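Local atomic coordinates of cellulose 1,4-beta-cellobiosidase (Thermobifida fusca, PDB entry 4JJJ), a protein that probably hydrolyses cellulose to cellobiose as a cellobiohydrolase, this chain being its family 48 glycoside hydrolase domain. Residues D537-W549 with A612-I626. The protein carries 1 engineered substitution. Numbering follows the deposited sequence.
Sequences DSIGIATPEQPSW and APIVERHRFWAQVEI. With ZN (zinc ion), chain Y; GLC (alpha-D-glucopyranose), chain C; BGC (beta-D-glucopyranose), chain B; BGC (beta-D-glucopyranose), chain D.
Glu-545 and Val-615 form an isolated antiparallel hydrogen-bonded pair: Glu-545 N donates to Val-615 O at 2.9 Å, and Val-615 N returns the bond to Glu-545 O. From CB the Glu-545 side chain leaves with CG between the backbone N and the carbonyl carbon (chi1 77°), which turns it back over residues 612-626. CG lies on Val-615 CG2, and CD faces the guanidinium of Arg-619 at its edge. OE1 takes Arg-619 NH1 at 3.0 Å and OE2 takes NH2 at 2.8 Å, both by syn lone pairs, the two flat groups only 14° from coplanar. Arg-617 NH1 reaches OE2 from above the carboxylate plane at 2.9 Å, while Pro-547 CG covers one face of its guanidinium. In this (alpha/alpha)6 hydrolase domain Arg-619, N-cap of helix 620-637, belongs to the glycan pocket: C6 of a glucose modelled as both anomers lies over one face, toward the rim, Glu-40 also pairs with its NH2, and Trp-621 NE1 donates to O2 of the next sugar. With an alanine here instead of the glutamate, both arginines would probably lose their shared carboxylate, Arg-619 being held in its plane by fewer bonds. Farther along, His-618 NE2 meets Asp-537 OD2 in its ring plane at 2.7 Å, with Ile-539 CD1 over the centre of one ring face. Gln-623, bent at chi2 (-58°), spans Ile-541 N and O with its amide. Glu-616 OE2 binds zinc at 1.9 Å beside Pro-544, with three waters also on the metal.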
# COMPACT_ATOMS: atom_id res chain seq x y z
N ASP A 537 2.93 -18.33 -19.46
CA ASP A 537 2.45 -17.90 -20.75
C ASP A 537 3.47 -16.96 -21.39
O ASP A 537 4.64 -16.83 -20.91
CB ASP A 537 1.06 -17.34 -20.57
CG ASP A 537 1.04 -16.01 -19.81
OD1 ASP A 537 2.03 -15.24 -19.82
OD2 ASP A 537 -0.07 -15.69 -19.33
N SER A 538 3.13 -16.39 -22.52
CA SER A 538 4.15 -15.68 -23.29
C SER A 538 4.72 -14.45 -22.55
O SER A 538 5.87 -14.13 -22.69
CB SER A 538 3.59 -15.29 -24.67
OG SER A 538 2.43 -14.41 -24.57
N ILE A 539 3.92 -13.82 -21.71
CA ILE A 539 4.35 -12.59 -21.04
C ILE A 539 4.54 -12.70 -19.54
O ILE A 539 4.85 -11.70 -18.92
CB ILE A 539 3.43 -11.43 -21.38
CG1 ILE A 539 2.06 -11.59 -20.79
CG2 ILE A 539 3.39 -11.24 -22.91
CD1 ILE A 539 1.22 -10.32 -20.87
N GLY A 540 4.27 -13.90 -18.98
CA GLY A 540 4.51 -14.08 -17.55
C GLY A 540 4.05 -15.37 -17.09
O GLY A 540 4.28 -16.39 -17.77
N ILE A 541 3.39 -15.42 -15.96
CA ILE A 541 2.73 -16.60 -15.37
C ILE A 541 1.34 -16.13 -14.91
O ILE A 541 1.26 -15.13 -14.21
CB ILE A 541 3.59 -17.14 -14.22
CG1 ILE A 541 4.74 -17.95 -14.73
CG2 ILE A 541 2.80 -17.91 -13.23
CD1 ILE A 541 5.90 -18.17 -13.76
N ALA A 542 0.29 -16.86 -15.26
CA ALA A 542 -1.07 -16.40 -14.98
C ALA A 542 -1.98 -17.52 -14.89
O ALA A 542 -1.75 -18.59 -15.46
CB ALA A 542 -1.52 -15.44 -16.05
N THR A 543 -3.04 -17.31 -14.13
CA THR A 543 -4.09 -18.30 -13.87
C THR A 543 -5.47 -17.64 -13.99
O THR A 543 -5.61 -16.45 -13.95
CB THR A 543 -3.99 -18.83 -12.40
OG1 THR A 543 -3.99 -17.69 -11.50
CG2 THR A 543 -2.69 -19.63 -12.23
N PRO A 544 -6.50 -18.44 -14.30
CA PRO A 544 -7.83 -17.84 -14.39
C PRO A 544 -8.41 -17.20 -13.16
O PRO A 544 -8.30 -17.71 -12.06
CB PRO A 544 -8.75 -19.08 -14.76
CG PRO A 544 -7.78 -20.18 -15.11
CD PRO A 544 -6.51 -19.91 -14.41
N GLU A 545 -9.01 -16.01 -13.35
CA GLU A 545 -9.79 -15.37 -12.28
C GLU A 545 -11.09 -14.83 -12.91
O GLU A 545 -11.15 -14.58 -14.13
CB GLU A 545 -8.98 -14.37 -11.50
CG GLU A 545 -8.75 -13.12 -12.12
CD GLU A 545 -7.96 -12.10 -11.30
OE1 GLU A 545 -6.76 -12.36 -11.37
OE2 GLU A 545 -8.44 -11.07 -10.72
N GLN A 546 -12.08 -14.64 -12.06
CA GLN A 546 -13.41 -14.21 -12.53
C GLN A 546 -13.95 -13.10 -11.63
O GLN A 546 -14.71 -13.36 -10.68
CB GLN A 546 -14.32 -15.42 -12.63
CG GLN A 546 -15.66 -15.09 -13.25
CD GLN A 546 -16.55 -16.33 -13.32
OE1 GLN A 546 -16.70 -17.04 -12.31
NE2 GLN A 546 -17.15 -16.61 -14.50
N PRO A 547 -13.54 -11.85 -11.94
CA PRO A 547 -13.90 -10.71 -11.10
C PRO A 547 -15.40 -10.38 -11.21
O PRO A 547 -16.12 -10.85 -12.09
CB PRO A 547 -13.05 -9.54 -11.64
CG PRO A 547 -12.40 -10.06 -12.80
CD PRO A 547 -12.53 -11.51 -12.96
N SER A 548 -15.94 -9.66 -10.23
CA SER A 548 -17.33 -9.18 -10.33
C SER A 548 -17.37 -7.71 -10.68
O SER A 548 -16.58 -6.94 -10.21
CB SER A 548 -18.17 -9.44 -9.08
OG SER A 548 -17.68 -8.74 -7.98
N TRP A 549 -18.41 -7.35 -11.42
CA TRP A 549 -18.56 -6.05 -12.05
C TRP A 549 -19.90 -5.33 -11.75
O TRP A 549 -20.12 -4.29 -12.33
CB TRP A 549 -18.51 -6.28 -13.58
CG TRP A 549 -17.21 -6.85 -14.02
CD1 TRP A 549 -16.99 -8.16 -14.36
CD2 TRP A 549 -15.92 -6.18 -14.09
NE1 TRP A 549 -15.64 -8.32 -14.68
CE2 TRP A 549 -14.97 -7.14 -14.53
CE3 TRP A 549 -15.47 -4.86 -13.85
CZ2 TRP A 549 -13.64 -6.86 -14.67
CZ3 TRP A 549 -14.13 -4.57 -14.03
CH2 TRP A 549 -13.24 -5.58 -14.46
N ALA A 612 -19.68 -14.25 -16.17
CA ALA A 612 -18.72 -13.19 -16.07
C ALA A 612 -17.40 -13.62 -16.73
O ALA A 612 -17.06 -14.80 -16.69
CB ALA A 612 -18.51 -12.84 -14.61
N PRO A 613 -16.70 -12.68 -17.38
CA PRO A 613 -15.52 -13.08 -18.10
C PRO A 613 -14.46 -13.70 -17.12
O PRO A 613 -14.31 -13.27 -16.01
CB PRO A 613 -14.96 -11.82 -18.77
CG PRO A 613 -15.67 -10.71 -18.15
CD PRO A 613 -17.01 -11.23 -17.58
N ILE A 614 -13.80 -14.70 -17.64
CA ILE A 614 -12.64 -15.33 -16.95
C ILE A 614 -11.43 -14.79 -17.66
O ILE A 614 -11.29 -14.84 -18.90
CB ILE A 614 -12.71 -16.87 -17.04
CG1 ILE A 614 -13.96 -17.31 -16.36
CG2 ILE A 614 -11.45 -17.50 -16.35
CD1 ILE A 614 -14.30 -18.78 -16.53
N VAL A 615 -10.53 -14.19 -16.86
CA VAL A 615 -9.39 -13.46 -17.41
C VAL A 615 -8.11 -14.04 -16.80
O VAL A 615 -8.14 -14.63 -15.73
CB VAL A 615 -9.52 -11.96 -17.08
CG1 VAL A 615 -10.79 -11.33 -17.66
CG2 VAL A 615 -9.48 -11.68 -15.60
N GLU A 616 -6.99 -13.83 -17.49
CA GLU A 616 -5.69 -14.27 -17.00
C GLU A 616 -4.85 -12.99 -16.92
O GLU A 616 -4.33 -12.51 -17.96
CB GLU A 616 -5.05 -15.35 -17.85
CG GLU A 616 -5.85 -16.65 -17.79
CD GLU A 616 -5.14 -17.90 -18.05
OE1 GLU A 616 -3.91 -17.88 -18.14
OE2 GLU A 616 -5.88 -18.94 -18.02
N ARG A 617 -4.75 -12.37 -15.72
CA ARG A 617 -4.19 -11.05 -15.59
C ARG A 617 -2.67 -11.10 -15.23
O ARG A 617 -2.21 -12.04 -14.55
CB ARG A 617 -4.92 -10.26 -14.46
CG ARG A 617 -6.29 -9.80 -14.92
CD ARG A 617 -7.16 -9.49 -13.79
NE ARG A 617 -8.29 -8.63 -14.19
CZ ARG A 617 -9.17 -8.14 -13.30
NH1 ARG A 617 -9.19 -8.56 -12.04
NH2 ARG A 617 -10.08 -7.25 -13.71
N HIS A 618 -1.99 -10.07 -15.65
CA HIS A 618 -0.52 -9.89 -15.44
C HIS A 618 -0.38 -8.57 -14.68
O HIS A 618 -0.05 -7.51 -15.22
CB HIS A 618 0.16 -9.90 -16.78
CG HIS A 618 -0.07 -11.18 -17.50
ND1 HIS A 618 -1.16 -11.32 -18.31
CD2 HIS A 618 0.56 -12.40 -17.54
CE1 HIS A 618 -1.21 -12.54 -18.81
NE2 HIS A 618 -0.15 -13.20 -18.39
N ARG A 619 -0.55 -8.60 -13.35
CA ARG A 619 -0.31 -7.50 -12.41
C ARG A 619 1.19 -7.38 -12.24
O ARG A 619 1.85 -8.35 -11.97
CB ARG A 619 -0.95 -7.75 -11.07
CG ARG A 619 -2.51 -7.77 -11.15
CD ARG A 619 -3.02 -8.20 -9.75
NE ARG A 619 -4.49 -8.21 -9.72
CZ ARG A 619 -5.25 -9.21 -10.09
NH1 ARG A 619 -4.74 -10.32 -10.56
NH2 ARG A 619 -6.56 -9.07 -9.97
N PHE A 620 1.67 -6.18 -12.38
CA PHE A 620 3.15 -5.95 -12.26
C PHE A 620 3.75 -6.53 -10.97
O PHE A 620 4.73 -7.28 -10.99
CB PHE A 620 3.48 -4.51 -12.41
CG PHE A 620 4.97 -4.21 -12.42
CD1 PHE A 620 5.75 -4.50 -13.56
CD2 PHE A 620 5.64 -3.72 -11.31
CE1 PHE A 620 7.11 -4.26 -13.61
CE2 PHE A 620 7.01 -3.50 -11.36
CZ PHE A 620 7.75 -3.77 -12.50
N TRP A 621 3.14 -6.18 -9.86
CA TRP A 621 3.65 -6.59 -8.56
C TRP A 621 3.65 -8.09 -8.50
O TRP A 621 4.55 -8.67 -7.95
CB TRP A 621 2.89 -5.95 -7.46
CG TRP A 621 1.50 -6.47 -7.08
CD1 TRP A 621 0.32 -5.92 -7.37
CD2 TRP A 621 1.16 -7.69 -6.32
NE1 TRP A 621 -0.70 -6.63 -6.85
CE2 TRP A 621 -0.22 -7.71 -6.16
CE3 TRP A 621 1.93 -8.67 -5.67
CZ2 TRP A 621 -0.87 -8.67 -5.45
CZ3 TRP A 621 1.30 -9.61 -4.96
CH2 TRP A 621 -0.12 -9.63 -4.85
N ALA A 622 2.65 -8.76 -9.01
CA ALA A 622 2.52 -10.21 -8.90
C ALA A 622 3.61 -10.88 -9.75
O ALA A 622 4.16 -11.92 -9.39
CB ALA A 622 1.12 -10.68 -9.31
N GLN A 623 3.80 -10.36 -10.98
CA GLN A 623 4.80 -10.94 -11.86
C GLN A 623 6.18 -10.77 -11.26
O GLN A 623 7.02 -11.68 -11.38
CB GLN A 623 4.70 -10.34 -13.26
CG GLN A 623 3.32 -10.57 -13.94
CD GLN A 623 2.99 -12.06 -14.03
OE1 GLN A 623 3.79 -12.85 -14.57
NE2 GLN A 623 1.87 -12.47 -13.52
N VAL A 624 6.46 -9.63 -10.63
CA VAL A 624 7.74 -9.45 -9.90
C VAL A 624 7.79 -10.40 -8.73
O VAL A 624 8.78 -11.08 -8.48
CB VAL A 624 7.92 -7.98 -9.49
CG1 VAL A 624 9.11 -7.87 -8.59
CG2 VAL A 624 8.05 -7.05 -10.69
N GLU A 625 6.70 -10.55 -7.98
CA GLU A 625 6.66 -11.42 -6.81
C GLU A 625 7.12 -12.80 -7.21
O GLU A 625 7.99 -13.43 -6.61
CB GLU A 625 5.23 -11.45 -6.20
CG GLU A 625 5.23 -11.96 -4.81
CD GLU A 625 5.28 -10.85 -3.78
OE1 GLU A 625 6.28 -10.71 -3.10
OE2 GLU A 625 4.34 -10.03 -3.65
N ILE A 626 6.60 -13.27 -8.36
CA ILE A 626 7.01 -14.56 -8.90
C ILE A 626 8.54 -14.61 -9.20
O ILE A 626 9.22 -15.59 -8.86
CB ILE A 626 6.17 -14.96 -10.15
CG1 ILE A 626 4.69 -15.10 -9.80
CG2 ILE A 626 6.71 -16.22 -10.74
CD1 ILE A 626 3.82 -15.07 -11.08
ZN ZN Y . -4.73 -20.47 -17.86
C1 GLC C . -7.95 -10.07 -5.54
C2 GLC C . -8.12 -9.25 -4.33
C3 GLC C . -7.51 -7.83 -4.55
C4 GLC C . -6.04 -7.93 -4.97
C5 GLC C . -6.00 -8.89 -6.17
C6 GLC C . -4.63 -9.22 -6.68
O1 GLC C . -8.67 -9.38 -6.47
O2 GLC C . -9.58 -9.01 -4.12
O3 GLC C . -7.70 -7.01 -3.41
O4 GLC C . -5.58 -6.64 -5.43
O5 GLC C . -6.56 -10.15 -5.81
O6 GLC C . -3.93 -9.89 -5.69
C2 BGC B . -7.96 -9.22 -3.84
C3 BGC B . -7.39 -7.83 -4.12
C4 BGC B . -6.04 -7.94 -4.86
C5 BGC B . -6.02 -8.92 -6.04
C6 BGC B . -4.61 -9.26 -6.53
C1 BGC B . -7.94 -10.08 -5.08
O1 BGC B . -8.43 -11.40 -4.68
O2 BGC B . -9.32 -8.96 -3.36
O3 BGC B . -7.22 -7.10 -2.90
O4 BGC B . -5.60 -6.68 -5.36
O5 BGC B . -6.61 -10.16 -5.66
O6 BGC B . -3.84 -9.95 -5.58
C2 BGC D . -3.95 -5.00 -5.50
C3 BGC D . -2.82 -4.28 -4.77
C4 BGC D . -3.26 -3.88 -3.33
C5 BGC D . -3.93 -5.06 -2.59
C6 BGC D . -4.51 -4.60 -1.27
C1 BGC D . -4.50 -6.16 -4.68
O2 BGC D . -3.47 -5.52 -6.73
O3 BGC D . -2.45 -3.13 -5.57
O4 BGC D . -2.10 -3.41 -2.62
O5 BGC D . -4.95 -5.60 -3.43
O6 BGC D . -5.44 -3.56 -1.46
O HOH W 1 -2.47 -16.61 -20.01
O HOH W 2 -3.50 -20.54 -16.24
O HOH W 3 -3.04 -14.46 -13.12
O HOH W 4 -5.70 -13.76 -13.35
O HOH W 5 -15.35 -11.14 -14.78
O HOH W 6 -3.77 -21.23 -19.49
O HOH W 7 -6.07 -21.86 -17.65